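Local coordinates for ankyrin repeat and SAM domain-containing protein 3 (PDB 4NL9), which may take part in vasopressin signalling in the kidney and self-associates through its SAM domain, the part present here, at residues A12-Q17 against R35-L40. The protein carries 1 engineered substitution. Residues are numbered along the deposited sequence; the frame is centred on the assembly and turned at random.
Sequences AALLEQ and REFLTL. Engineered in segment 35-40: E36 (natural residue Ile).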
ATOM      1  N   ALA A  12       4.902  -9.247  14.239  1.00 16.14           N
ATOM      2  CA  ALA A  12       5.370 -10.132  13.177  1.00 16.92           C
ATOM      3  C   ALA A  12       4.180 -10.767  12.465  1.00 17.94           C
ATOM      4  O   ALA A  12       4.171 -10.877  11.247  1.00 18.36           O
ATOM      5  CB  ALA A  12       6.294 -11.193  13.741  1.00 18.82           C
ATOM      6  N   ALA A  13       3.160 -11.143  13.232  1.00 17.89           N
ATOM      7  CA  ALA A  13       1.970 -11.749  12.645  1.00 16.84           C
ATOM      8  C   ALA A  13       1.233 -10.787  11.715  1.00 19.74           C
ATOM      9  O   ALA A  13       0.801 -11.166  10.628  1.00 21.86           O
ATOM     10  CB  ALA A  13       1.039 -12.276  13.737  1.00 19.47           C
ATOM     11  N   LEU A  14       1.101  -9.534  12.139  1.00 18.26           N
ATOM     12  CA  LEU A  14       0.449  -8.535  11.310  1.00 17.93           C
ATOM     13  C   LEU A  14       1.236  -8.320  10.021  1.00 16.11           C
ATOM     14  O   LEU A  14       0.669  -8.353   8.939  1.00 18.16           O
ATOM     15  CB  LEU A  14       0.270  -7.212  12.077  1.00 16.93           C
ATOM     16  CG  LEU A  14      -0.526  -6.097  11.385  1.00 17.13           C
ATOM     17  CD1 LEU A  14      -1.181  -5.175  12.407  1.00 16.48           C
ATOM     18  CD2 LEU A  14       0.371  -5.260  10.463  1.00 17.46           C
ATOM     19  N   LEU A  15       2.539  -8.075  10.149  1.00 14.66           N
ATOM     20  CA  LEU A  15       3.379  -7.811   8.986  1.00 17.21           C
ATOM     21  C   LEU A  15       3.398  -8.999   8.020  1.00 18.41           C
ATOM     22  O   LEU A  15       3.426  -8.810   6.801  1.00 19.30           O
ATOM     23  CB  LEU A  15       4.802  -7.437   9.431  1.00 17.82           C
ATOM     24  CG  LEU A  15       4.899  -6.120  10.210  1.00 15.38           C
ATOM     25  CD1 LEU A  15       6.335  -5.805  10.594  1.00 15.76           C
ATOM     26  CD2 LEU A  15       4.295  -4.966   9.422  1.00 18.96           C
ATOM     27  N   GLU A  16       3.367 -10.211   8.561  1.00 16.93           N
ATOM     28  CA  GLU A  16       3.335 -11.405   7.720  1.00 20.69           C
ATOM     29  C   GLU A  16       2.073 -11.405   6.863  1.00 22.55           C
ATOM     30  O   GLU A  16       2.117 -11.709   5.664  1.00 22.69           O
ATOM     31  CB  GLU A  16       3.395 -12.678   8.563  1.00 21.90           C
ATOM     32  CG  GLU A  16       3.310 -13.953   7.737  1.00 25.54           C
ATOM     33  CD  GLU A  16       3.502 -15.205   8.566  1.00 41.53           C
ATOM     34  OE1 GLU A  16       3.261 -15.158   9.792  1.00 46.90           O
ATOM     35  OE2 GLU A  16       3.899 -16.239   7.987  1.00 49.92           O
ATOM     36  N   GLN A  17       0.959 -11.043   7.485  1.00 21.87           N
ATOM     37  CA  GLN A  17      -0.334 -11.036   6.814  1.00 28.06           C
ATOM     38  C   GLN A  17      -0.346 -10.071   5.631  1.00 25.77           C
ATOM     39  O   GLN A  17      -0.942 -10.360   4.595  1.00 26.28           O
ATOM     40  CB  GLN A  17      -1.439 -10.692   7.816  1.00 39.55           C
ATOM     41  CG  GLN A  17      -2.838 -11.115   7.388  1.00 50.66           C
ATOM     42  CD  GLN A  17      -3.855 -10.991   8.513  1.00 57.23           C
ATOM     43  OE1 GLN A  17      -3.496 -10.762   9.671  1.00 59.52           O
ATOM     44  NE2 GLN A  17      -5.132 -11.139   8.177  1.00 58.24           N
ATOM     45  N   ARG A  35       1.104  -3.125  19.817  1.00 15.15           N
ATOM     46  CA  ARG A  35       0.302  -2.075  20.439  1.00 15.25           C
ATOM     47  C   ARG A  35       0.705  -0.682  19.947  1.00 15.81           C
ATOM     48  O   ARG A  35      -0.155   0.114  19.555  1.00 14.81           O
ATOM     49  CB  ARG A  35       0.420  -2.168  21.956  1.00 17.85           C
ATOM     50  CG  ARG A  35      -0.452  -1.182  22.693  1.00 20.70           C
ATOM     51  CD  ARG A  35      -0.509  -1.555  24.166  1.00 26.02           C
ATOM     52  NE  ARG A  35      -0.763  -0.402  25.024  1.00 42.47           N
ATOM     53  CZ  ARG A  35       0.194   0.346  25.565  1.00 55.30           C
ATOM     54  NH1 ARG A  35       1.469   0.062  25.330  1.00 59.17           N
ATOM     55  NH2 ARG A  35      -0.122   1.378  26.337  1.00 57.15           N
ATOM     56  N   GLU A  36       2.002  -0.390  19.941  1.00 14.81           N
ATOM     57  CA  GLU A  36       2.460   0.906  19.456  1.00 14.33           C
ATOM     58  C   GLU A  36       2.217   1.047  17.959  1.00 13.99           C
ATOM     59  O   GLU A  36       1.841   2.116  17.493  1.00 15.64           O
ATOM     60  CB  GLU A  36       3.937   1.152  19.786  1.00 14.99           C
ATOM     61  CG  GLU A  36       4.421   2.510  19.294  1.00 17.10           C
ATOM     62  CD  GLU A  36       5.839   2.844  19.713  1.00 25.76           C
ATOM     63  OE1 GLU A  36       6.519   1.974  20.290  1.00 28.53           O
ATOM     64  OE2 GLU A  36       6.272   3.992  19.462  1.00 26.79           O
ATOM     65  N   PHE A  37       2.433  -0.026  17.206  1.00 15.65           N
ATOM     66  CA  PHE A  37       2.217   0.023  15.761  1.00 14.55           C
ATOM     67  C   PHE A  37       0.786   0.468  15.432  1.00 15.58           C
ATOM     68  O   PHE A  37       0.562   1.266  14.518  1.00 13.79           O
ATOM     69  CB  PHE A  37       2.525  -1.354  15.143  1.00 13.68           C
ATOM     70  CG  PHE A  37       2.246  -1.439  13.661  1.00 13.49           C
ATOM     71  CD1 PHE A  37       3.199  -1.024  12.739  1.00 13.52           C
ATOM     72  CD2 PHE A  37       1.033  -1.932  13.201  1.00 13.67           C
ATOM     73  CE1 PHE A  37       2.948  -1.105  11.376  1.00 13.84           C
ATOM     74  CE2 PHE A  37       0.768  -2.018  11.835  1.00 15.05           C
ATOM     75  CZ  PHE A  37       1.731  -1.605  10.924  1.00 13.79           C
ATOM     76  N   LEU A  38      -0.180  -0.033  16.198  1.00 14.10           N
ATOM     77  CA  LEU A  38      -1.587   0.260  15.949  1.00 15.37           C
ATOM     78  C   LEU A  38      -1.980   1.686  16.311  1.00 15.68           C
ATOM     79  O   LEU A  38      -3.106   2.105  16.019  1.00 19.29           O
ATOM     80  CB  LEU A  38      -2.485  -0.761  16.651  1.00 18.04           C
ATOM     81  CG  LEU A  38      -2.384  -2.192  16.118  1.00 14.84           C
ATOM     82  CD1 LEU A  38      -3.158  -3.160  17.001  1.00 20.42           C
ATOM     83  CD2 LEU A  38      -2.865  -2.304  14.659  1.00 18.42           C
ATOM     84  N   THR A  39      -1.060   2.426  16.923  1.00 15.70           N
ATOM     85  CA  THR A  39      -1.269   3.853  17.192  1.00 20.04           C
ATOM     86  C   THR A  39      -0.609   4.779  16.164  1.00 16.74           C
ATOM     87  O   THR A  39      -0.775   5.993  16.239  1.00 18.33           O
ATOM     88  CB  THR A  39      -0.734   4.274  18.586  1.00 18.07           C
ATOM     89  OG1 THR A  39       0.698   4.344  18.566  1.00 20.01           O
ATOM     90  CG2 THR A  39      -1.206   3.321  19.671  1.00 25.50           C
ATOM     91  N   LEU A  40       0.144   4.225  15.214  1.00 15.34           N
ATOM     92  CA  LEU A  40       0.935   5.068  14.319  1.00 15.54           C
ATOM     93  C   LEU A  40       0.093   5.678  13.225  1.00 15.01           C
ATOM     94  O   LEU A  40      -0.842   5.063  12.741  1.00 17.74           O
ATOM     95  CB  LEU A  40       2.070   4.273  13.670  1.00 13.97           C
ATOM     96  CG  LEU A  40       3.060   3.676  14.663  1.00 13.59           C
ATOM     97  CD1 LEU A  40       4.084   2.850  13.906  1.00 15.66           C
ATOM     98  CD2 LEU A  40       3.741   4.773  15.472  1.00 15.39           C
TER
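L14 and F37 make most of this contact. Both methyls of L14 lie against the CE2 corner of the F37 ring: CD2 of L14 comes to 3.5 Å from CE2 of F37, and CD1 of L14 to 3.8 Å from the same carbon. The leucine therefore straddles one corner of the phenyl group, with CD1 reaching back toward CD2 of the ring and CD2 forward toward CZ. The approach is oblique to the ring. L15 adds a looser touch, its CD2 methyl 4.5 Å from CZ of F37, and on the more open side L38 closes the patch by bringing its CD2 to 4.0 Å from CD1 of L14.

The first torsions direct the two main groups at each other. CG is anti to the backbone N in F37 (chi1 176°) and likewise in L14 (chi1 -174°), so the ring meets L14 although CA of L14 and CA of F37 are 9.8 Å apart. A type I beta turn runs from F37 to L40. One residue earlier, O of E36 accepts from both N and OG1 of T39, the OG1 of T39 lying 2.7 Å from O of E36. E36 itself is an engineered residue, isoleucine in the natural sequence.

The patch belongs to the hydrophobic core of the five-helix SAM bundle. F37 meets F27 of helix 24-29 edge-to-face, and also packs on L45 of helix 42-48 and on M59 and I63 of the long C-terminal helix 53-65; that last helix backs L14 through A62, while L15 leans on L24 and F27 of helix 24-29.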